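Local coordinates for PatF (Prochloron didemni, PDB 4BG2), which is a barrel protein of the patellamide (cyanobactin) pathway, related to prenyltransferases, although its own catalytic role remains uncertain, at residues Gly159-Ser162 with Asp163-Arg167. Numbering follows the deposited sequence.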
ATOM      1  N   GLY A 159      10.648 -16.835  -1.510  1.00 40.30           N
ATOM      2  CA  GLY A 159       9.548 -17.788  -1.602  1.00 40.84           C
ATOM      3  C   GLY A 159       9.797 -18.724  -2.763  1.00 40.97           C
ATOM      4  O   GLY A 159      10.637 -18.453  -3.601  1.00 41.13           O
ATOM      5  N   ARG A 160       9.094 -19.837  -2.794  1.00 43.21           N
ATOM      6  CA  ARG A 160       9.199 -20.793  -3.902  1.00 46.75           C
ATOM      7  C   ARG A 160       7.840 -20.905  -4.555  1.00 42.87           C
ATOM      8  O   ARG A 160       6.898 -21.347  -3.929  1.00 44.89           O
ATOM      9  CB  ARG A 160       9.605 -22.179  -3.404  1.00 52.47           C
ATOM     10  CG  ARG A 160      11.049 -22.332  -2.955  1.00 56.76           C
ATOM     11  CD  ARG A 160      11.166 -23.520  -1.999  1.00 62.57           C
ATOM     12  NE  ARG A 160      12.212 -23.371  -0.988  1.00 67.18           N
ATOM     13  CZ  ARG A 160      12.156 -22.529   0.045  1.00 68.65           C
ATOM     14  NH1 ARG A 160      11.110 -21.714   0.213  1.00 68.09           N
ATOM     15  NH2 ARG A 160      13.165 -22.479   0.910  1.00 69.15           N
ATOM     16  N   TYR A 161       7.748 -20.516  -5.807  1.00 40.74           N
ATOM     17  CA  TYR A 161       6.469 -20.473  -6.505  1.00 41.14           C
ATOM     18  C   TYR A 161       6.489 -21.419  -7.688  1.00 41.13           C
ATOM     19  O   TYR A 161       7.559 -21.813  -8.147  1.00 40.31           O
ATOM     20  CB  TYR A 161       6.178 -19.032  -6.960  1.00 39.91           C
ATOM     21  CG  TYR A 161       6.237 -18.048  -5.808  1.00 38.32           C
ATOM     22  CD1 TYR A 161       5.120 -17.843  -5.001  1.00 36.97           C
ATOM     23  CD2 TYR A 161       7.410 -17.365  -5.499  1.00 38.19           C
ATOM     24  CE1 TYR A 161       5.154 -16.978  -3.928  1.00 36.94           C
ATOM     25  CE2 TYR A 161       7.454 -16.468  -4.420  1.00 37.45           C
ATOM     26  CZ  TYR A 161       6.317 -16.284  -3.643  1.00 37.02           C
ATOM     27  OH  TYR A 161       6.316 -15.422  -2.569  1.00 36.90           O
ATOM     28  N   SER A 162       5.309 -21.781  -8.177  1.00 40.87           N
ATOM     29  CA  SER A 162       5.214 -22.611  -9.378  1.00 43.08           C
ATOM     30  C   SER A 162       5.796 -21.878 -10.592  1.00 43.97           C
ATOM     31  O   SER A 162       5.996 -20.655 -10.558  1.00 42.71           O
ATOM     32  CB  SER A 162       3.755 -23.023  -9.640  1.00 42.85           C
ATOM     33  OG  SER A 162       2.947 -21.922 -10.019  1.00 42.36           O
ATOM     34  N   ASP A 163       6.084 -22.636 -11.651  1.00 46.63           N
ATOM     35  CA  ASP A 163       6.484 -22.081 -12.948  1.00 46.51           C
ATOM     36  C   ASP A 163       5.525 -20.972 -13.397  1.00 44.13           C
ATOM     37  O   ASP A 163       5.963 -19.860 -13.713  1.00 42.38           O
ATOM     38  CB  ASP A 163       6.498 -23.181 -14.018  1.00 49.89           C
ATOM     39  CG  ASP A 163       7.681 -24.134 -13.881  1.00 53.53           C
ATOM     40  OD1 ASP A 163       8.646 -23.795 -13.161  1.00 54.43           O
ATOM     41  OD2 ASP A 163       7.653 -25.214 -14.519  1.00 55.76           O
ATOM     42  N   GLU A 164       4.227 -21.285 -13.416  1.00 41.67           N
ATOM     43  CA  GLU A 164       3.185 -20.329 -13.811  1.00 40.88           C
ATOM     44  C   GLU A 164       3.186 -19.028 -12.961  1.00 38.59           C
ATOM     45  O   GLU A 164       3.134 -17.914 -13.489  1.00 36.56           O
ATOM     46  CB  GLU A 164       1.825 -21.010 -13.721  1.00 42.52           C
ATOM     47  CG  GLU A 164       0.660 -20.210 -14.294  1.00 43.82           C
ATOM     48  CD  GLU A 164      -0.710 -20.866 -14.036  1.00 46.29           C
ATOM     49  OE1 GLU A 164      -0.795 -21.850 -13.260  1.00 46.53           O
ATOM     50  OE2 GLU A 164      -1.715 -20.378 -14.605  1.00 48.12           O
ATOM     51  N   LEU A 165       3.236 -19.178 -11.644  1.00 36.89           N
ATOM     52  CA  LEU A 165       3.219 -18.009 -10.771  1.00 36.20           C
ATOM     53  C   LEU A 165       4.555 -17.236 -10.855  1.00 34.62           C
ATOM     54  O   LEU A 165       4.565 -16.025 -10.824  1.00 33.71           O
ATOM     55  CB  LEU A 165       2.898 -18.431  -9.338  1.00 36.11           C
ATOM     56  CG  LEU A 165       2.796 -17.327  -8.298  1.00 37.70           C
ATOM     57  CD1 LEU A 165       1.915 -16.170  -8.783  1.00 37.43           C
ATOM     58  CD2 LEU A 165       2.265 -17.927  -6.996  1.00 37.80           C
ATOM     59  N   THR A 166       5.668 -17.939 -10.996  1.00 35.80           N
ATOM     60  CA  THR A 166       6.951 -17.267 -11.130  1.00 37.18           C
ATOM     61  C   THR A 166       6.948 -16.309 -12.306  1.00 38.23           C
ATOM     62  O   THR A 166       7.402 -15.170 -12.184  1.00 37.19           O
ATOM     63  CB  THR A 166       8.103 -18.275 -11.271  1.00 38.57           C
ATOM     64  OG1 THR A 166       8.139 -19.094 -10.101  1.00 39.20           O
ATOM     65  CG2 THR A 166       9.461 -17.570 -11.425  1.00 38.79           C
ATOM     66  N   ARG A 167       6.406 -16.758 -13.435  1.00 40.55           N
ATOM     67  CA  ARG A 167       6.296 -15.909 -14.628  1.00 42.97           C
ATOM     68  C   ARG A 167       5.373 -14.715 -14.404  1.00 37.90           C
ATOM     69  O   ARG A 167       5.677 -13.617 -14.843  1.00 35.78           O
ATOM     70  CB  ARG A 167       5.827 -16.726 -15.849  1.00 48.16           C
ATOM     71  CG  ARG A 167       6.816 -17.817 -16.261  1.00 56.82           C
ATOM     72  CD  ARG A 167       8.154 -17.250 -16.746  1.00 62.72           C
ATOM     73  NE  ARG A 167       7.988 -16.482 -17.986  1.00 67.78           N
ATOM     74  CZ  ARG A 167       8.813 -15.530 -18.420  1.00 72.41           C
ATOM     75  NH1 ARG A 167       9.896 -15.188 -17.717  1.00 76.19           N
ATOM     76  NH2 ARG A 167       8.543 -14.902 -19.563  1.00 71.64           N
TER
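Ser162 is the N-cap of helix 163-172 and meets Leu165 and Thr166 at the point where the extended loop after helix 147-157 turns into the first helical turn. Through Arg160 and Tyr161 the backbone is in the beta region, and it takes up helical angles at Asp163. The first alpha-helical bond runs from Thr166 N to Ser162 O (2.8 Å), and Arg167 N follows with Asp163 O. On the side-chain level, Ser162 OG lies between its own backbone N and carbonyl carbon (chi1 69°), a rotation that brings it over the open end of the helix. There it accepts from Leu165 N at 3.2 Å, with a nearly straight N-H...O angle of 164°. One amide that has no helical carbonyl before it is thereby satisfied. The same residue's carbonyl is gripped twice by Thr166: besides the amide, the hydroxyl OG1 donates to Ser162 O at 2.7 Å, coming in from above the carbonyl plane. The threonine can reach back because OG1 stands beside its own backbone N (chi1 -60°). A valine here would probably keep the amide bond but leave Ser162 O without its second donor, and so hold the loop less firmly against the helix start. Next to the cap, Tyr161 sets its CB and ring atom CD1 against the side chain of Leu165, which is buried and also touches Phe234; the phenol oxygen runs on to a hydrogen bond with Asp157, at the end of the preceding helix. The extended chain of Glu164 leads away from the loop, and its OE2 is hydrogen-bonded to Asn215 at the end of helix 206-215, tying the helix start to its neighbour. The apolar contact is closest between Tyr161 CD1 and Leu165 CD2, 3.5 Å apart.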